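Long-range contact in sporulation-control protein spo0M (Bacillus subtilis, PDB 5CL2), which controls expression of the sporulation gene spo0A and is required for the cell to pass stage 0 of sporulation: residues I141-E154 / F165-Y178. Sequence-based numbering, arbitrary orientation.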
# COMPACT_ATOMS: atom_id res chain seq x y z
N ILE A 141 7.54 -20.24 15.99
CA ILE A 141 6.98 -21.24 15.09
C ILE A 141 7.87 -22.48 15.02
O ILE A 141 7.37 -23.62 15.10
CB ILE A 141 6.79 -20.68 13.66
CG1 ILE A 141 5.66 -19.64 13.63
CG2 ILE A 141 6.52 -21.80 12.68
CD1 ILE A 141 4.28 -20.19 13.94
N GLU A 142 9.19 -22.30 14.93
CA GLU A 142 10.03 -23.49 14.85
C GLU A 142 10.01 -24.27 16.18
O GLU A 142 10.03 -25.50 16.17
CB GLU A 142 11.47 -23.15 14.50
CG GLU A 142 11.67 -22.47 13.15
CD GLU A 142 13.14 -22.43 12.75
OE1 GLU A 142 13.93 -21.86 13.53
OE2 GLU A 142 13.50 -22.91 11.64
N ASN A 143 9.90 -23.56 17.30
CA ASN A 143 9.85 -24.23 18.60
C ASN A 143 8.65 -25.15 18.72
O ASN A 143 8.74 -26.20 19.34
CB ASN A 143 9.84 -23.21 19.73
CG ASN A 143 11.16 -22.50 19.87
OD1 ASN A 143 12.20 -23.02 19.44
ND2 ASN A 143 11.15 -21.31 20.46
N LEU A 144 7.55 -24.78 18.07
CA LEU A 144 6.34 -25.60 18.09
C LEU A 144 6.53 -26.89 17.31
O LEU A 144 5.67 -27.76 17.38
CB LEU A 144 5.13 -24.83 17.53
CG LEU A 144 4.53 -23.69 18.36
CD1 LEU A 144 3.30 -23.13 17.67
CD2 LEU A 144 4.14 -24.20 19.74
N GLY A 145 7.67 -27.06 16.64
CA GLY A 145 7.79 -28.16 15.69
C GLY A 145 7.70 -27.87 14.21
O GLY A 145 7.18 -28.68 13.45
N PHE A 146 8.14 -26.69 13.78
CA PHE A 146 8.27 -26.42 12.35
C PHE A 146 9.71 -26.10 11.97
O PHE A 146 10.53 -25.79 12.83
CB PHE A 146 7.38 -25.26 11.94
CG PHE A 146 5.95 -25.60 11.89
CD1 PHE A 146 5.18 -25.58 13.04
CD2 PHE A 146 5.35 -25.95 10.69
CE1 PHE A 146 3.83 -25.91 12.99
CE2 PHE A 146 4.01 -26.26 10.64
CZ PHE A 146 3.25 -26.25 11.79
N ARG A 147 10.02 -26.19 10.68
CA ARG A 147 11.33 -25.75 10.22
C ARG A 147 11.13 -24.85 8.97
O ARG A 147 10.35 -25.20 8.07
CB ARG A 147 12.24 -26.96 9.92
CG ARG A 147 13.70 -26.62 9.68
CD ARG A 147 14.03 -26.71 8.22
NE ARG A 147 13.29 -27.81 7.59
CZ ARG A 147 13.12 -27.93 6.27
NH1 ARG A 147 13.64 -27.03 5.45
NH2 ARG A 147 12.43 -28.94 5.78
N LEU A 148 11.80 -23.70 8.93
CA LEU A 148 11.62 -22.80 7.79
C LEU A 148 12.16 -23.44 6.53
O LEU A 148 13.32 -23.84 6.48
CB LEU A 148 12.32 -21.46 8.02
CG LEU A 148 12.17 -20.50 6.83
CD1 LEU A 148 10.74 -20.10 6.60
CD2 LEU A 148 13.06 -19.28 6.96
N ASN A 149 11.30 -23.55 5.53
CA ASN A 149 11.68 -24.27 4.31
C ASN A 149 12.01 -23.33 3.17
O ASN A 149 13.09 -23.40 2.57
CB ASN A 149 10.58 -25.24 3.88
CG ASN A 149 11.08 -26.25 2.84
OD1 ASN A 149 12.18 -26.79 2.97
ND2 ASN A 149 10.28 -26.49 1.81
N GLU A 150 11.05 -22.47 2.86
CA GLU A 150 11.23 -21.54 1.76
C GLU A 150 10.76 -20.16 2.14
O GLU A 150 10.01 -19.99 3.09
CB GLU A 150 10.46 -22.02 0.52
CG GLU A 150 11.39 -22.48 -0.60
CD GLU A 150 12.31 -21.35 -1.05
OE1 GLU A 150 11.82 -20.26 -1.38
OE2 GLU A 150 13.54 -21.53 -0.97
N ALA A 151 11.28 -19.16 1.45
CA ALA A 151 10.79 -17.80 1.58
C ALA A 151 10.94 -17.15 0.22
O ALA A 151 11.97 -17.34 -0.43
CB ALA A 151 11.54 -17.03 2.63
N ASP A 152 9.91 -16.48 -0.25
CA ASP A 152 10.05 -15.80 -1.54
C ASP A 152 9.05 -14.67 -1.64
O ASP A 152 8.08 -14.62 -0.88
CB ASP A 152 9.88 -16.78 -2.71
CG ASP A 152 10.75 -16.41 -3.93
OD1 ASP A 152 11.14 -15.23 -4.08
OD2 ASP A 152 11.03 -17.31 -4.74
N CYS A 153 9.28 -13.76 -2.58
CA CYS A 153 8.31 -12.70 -2.82
C CYS A 153 7.34 -13.16 -3.91
O CYS A 153 7.76 -13.54 -5.02
CB CYS A 153 9.02 -11.39 -3.18
SG CYS A 153 9.99 -10.81 -1.79
N GLU A 154 6.06 -13.15 -3.58
CA GLU A 154 5.03 -13.71 -4.44
C GLU A 154 4.06 -12.62 -4.85
O GLU A 154 3.72 -11.73 -4.05
CB GLU A 154 4.25 -14.82 -3.73
CG GLU A 154 5.05 -15.98 -3.16
CD GLU A 154 5.55 -16.97 -4.21
OE1 GLU A 154 4.84 -17.25 -5.20
OE2 GLU A 154 6.62 -17.55 -3.98
N PHE A 165 3.67 -7.35 -4.30
CA PHE A 165 4.01 -8.67 -3.78
C PHE A 165 3.95 -8.77 -2.26
O PHE A 165 3.92 -7.77 -1.57
CB PHE A 165 5.42 -9.06 -4.24
CG PHE A 165 6.49 -8.16 -3.68
CD1 PHE A 165 7.05 -8.42 -2.43
CD2 PHE A 165 6.92 -7.05 -4.40
CE1 PHE A 165 8.03 -7.58 -1.91
CE2 PHE A 165 7.89 -6.22 -3.89
CZ PHE A 165 8.44 -6.49 -2.64
N VAL A 166 3.95 -9.99 -1.72
CA VAL A 166 4.22 -10.13 -0.29
C VAL A 166 5.33 -11.15 -0.09
O VAL A 166 5.54 -12.01 -0.95
CB VAL A 166 2.96 -10.57 0.52
CG1 VAL A 166 1.89 -9.53 0.42
CG2 VAL A 166 2.45 -11.92 0.04
N GLN A 167 6.04 -11.08 1.04
CA GLN A 167 7.00 -12.14 1.29
C GLN A 167 6.29 -13.30 2.00
O GLN A 167 5.75 -13.15 3.08
CB GLN A 167 8.20 -11.64 2.12
CG GLN A 167 9.26 -12.72 2.27
CD GLN A 167 10.62 -12.22 2.76
OE1 GLN A 167 10.71 -11.31 3.58
NE2 GLN A 167 11.68 -12.84 2.26
N GLU A 168 6.29 -14.46 1.36
CA GLU A 168 5.65 -15.66 1.87
C GLU A 168 6.70 -16.61 2.46
O GLU A 168 7.64 -17.03 1.76
CB GLU A 168 4.87 -16.36 0.76
CG GLU A 168 4.09 -17.60 1.21
CD GLU A 168 3.26 -18.19 0.09
OE1 GLU A 168 3.12 -17.52 -0.96
OE2 GLU A 168 2.72 -19.30 0.24
N PHE A 169 6.55 -16.88 3.76
CA PHE A 169 7.39 -17.84 4.48
C PHE A 169 6.70 -19.20 4.55
O PHE A 169 5.57 -19.29 5.02
CB PHE A 169 7.71 -17.34 5.90
CG PHE A 169 8.53 -16.09 5.92
CD1 PHE A 169 7.94 -14.86 5.72
CD2 PHE A 169 9.89 -16.14 6.11
CE1 PHE A 169 8.69 -13.69 5.71
CE2 PHE A 169 10.65 -14.98 6.10
CZ PHE A 169 10.04 -13.76 5.89
N GLU A 170 7.38 -20.24 4.08
CA GLU A 170 6.83 -21.60 4.09
C GLU A 170 7.64 -22.49 5.02
O GLU A 170 8.86 -22.63 4.88
CB GLU A 170 6.81 -22.19 2.69
CG GLU A 170 6.43 -23.65 2.64
CD GLU A 170 6.89 -24.29 1.35
OE1 GLU A 170 6.62 -23.69 0.28
OE2 GLU A 170 7.49 -25.39 1.39
N PHE A 171 6.92 -23.06 5.99
CA PHE A 171 7.46 -23.94 7.01
C PHE A 171 7.01 -25.37 6.77
O PHE A 171 5.90 -25.60 6.28
CB PHE A 171 7.00 -23.53 8.40
CG PHE A 171 7.35 -22.13 8.78
CD1 PHE A 171 6.55 -21.08 8.38
CD2 PHE A 171 8.43 -21.88 9.60
CE1 PHE A 171 6.84 -19.80 8.76
CE2 PHE A 171 8.73 -20.59 9.98
CZ PHE A 171 7.93 -19.55 9.56
N VAL A 172 7.84 -26.32 7.19
CA VAL A 172 7.54 -27.73 7.09
C VAL A 172 7.40 -28.31 8.51
O VAL A 172 8.18 -27.96 9.41
CB VAL A 172 8.66 -28.47 6.30
CG1 VAL A 172 8.51 -29.96 6.39
CG2 VAL A 172 8.65 -28.04 4.86
N PRO A 173 6.40 -29.18 8.72
CA PRO A 173 6.16 -29.72 10.07
C PRO A 173 7.28 -30.67 10.44
O PRO A 173 7.61 -31.54 9.64
CB PRO A 173 4.81 -30.47 9.95
CG PRO A 173 4.62 -30.72 8.49
CD PRO A 173 5.34 -29.56 7.77
N THR A 174 7.90 -30.48 11.60
CA THR A 174 8.92 -31.41 12.06
C THR A 174 8.50 -32.38 13.17
O THR A 174 9.30 -33.23 13.57
CB THR A 174 10.14 -30.66 12.56
OG1 THR A 174 9.76 -29.88 13.70
CG2 THR A 174 10.64 -29.74 11.47
N SER A 175 7.28 -32.26 13.67
CA SER A 175 6.79 -33.15 14.73
C SER A 175 5.63 -33.99 14.24
O SER A 175 4.96 -33.62 13.27
CB SER A 175 6.38 -32.33 15.97
OG SER A 175 5.10 -31.74 15.82
N GLY A 176 5.40 -35.14 14.88
CA GLY A 176 4.29 -35.99 14.51
C GLY A 176 2.97 -35.24 14.55
O GLY A 176 2.13 -35.38 13.64
N TYR A 177 2.78 -34.40 15.56
CA TYR A 177 1.52 -33.67 15.71
C TYR A 177 1.28 -32.78 14.49
O TYR A 177 0.22 -32.82 13.85
CB TYR A 177 1.52 -32.80 16.97
CG TYR A 177 0.19 -32.11 17.22
CD1 TYR A 177 -0.97 -32.85 17.32
CD2 TYR A 177 0.09 -30.72 17.31
CE1 TYR A 177 -2.19 -32.25 17.54
CE2 TYR A 177 -1.13 -30.10 17.53
CZ TYR A 177 -2.27 -30.88 17.65
OH TYR A 177 -3.50 -30.30 17.86
N TYR A 178 2.30 -32.00 14.15
CA TYR A 178 2.11 -31.05 13.08
C TYR A 178 2.13 -31.71 11.69
O TYR A 178 1.38 -31.29 10.81
CB TYR A 178 3.12 -29.91 13.24
CG TYR A 178 2.65 -28.97 14.37
CD1 TYR A 178 1.36 -28.46 14.36
CD2 TYR A 178 3.45 -28.67 15.46
CE1 TYR A 178 0.88 -27.63 15.37
CE2 TYR A 178 2.98 -27.84 16.48
CZ TYR A 178 1.70 -27.33 16.43
OH TYR A 178 1.24 -26.51 17.43
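Backbone hydrogen bonds pair Arg147 with Val172, Glu150 with Glu170, Asp152 with Glu168 and Glu154 with Val166, zipping 146-154 and 165-173 into an antiparallel pair. The register slips by one at Asn149, where Glu170 O accepts from both Asn149 N (2.7 Å) and Glu150 N (3.0 Å).

Among polar side chains, Asn149 ND2 donates to Glu170 OE2 at 3.0 Å, nearly straight (169°); the acceptor lies in the amide plane but is met from above the carboxylate plane. With CG anti to the backbone N (chi1 -165°), the Asn149 amide runs alongside Glu170 and also takes Arg147 NH1 on OD1. An alanine here is likely to leave Glu170 OE2 and Arg147 NH1 each without this mate. Glu170 OE1 forms a salt bridge with Arg205.

Among the apolar contacts, the Phe171 ring is sandwiched in CH-pi fashion: Ile141 CG2 sits 3.8 Å from the centroid over one face, Leu148 CD1 4.1 Å over the other. Nearby, Phe146 CE1 lies over a face of Tyr178, 3.6 Å from CG, with the ring planes 39° apart.

This is a beta hairpin interrupted by a classic bulge, supplying the first two strands of a five-stranded antiparallel sheet, in the order 146-155, 165-173, 185-191, 195-202, 224-229.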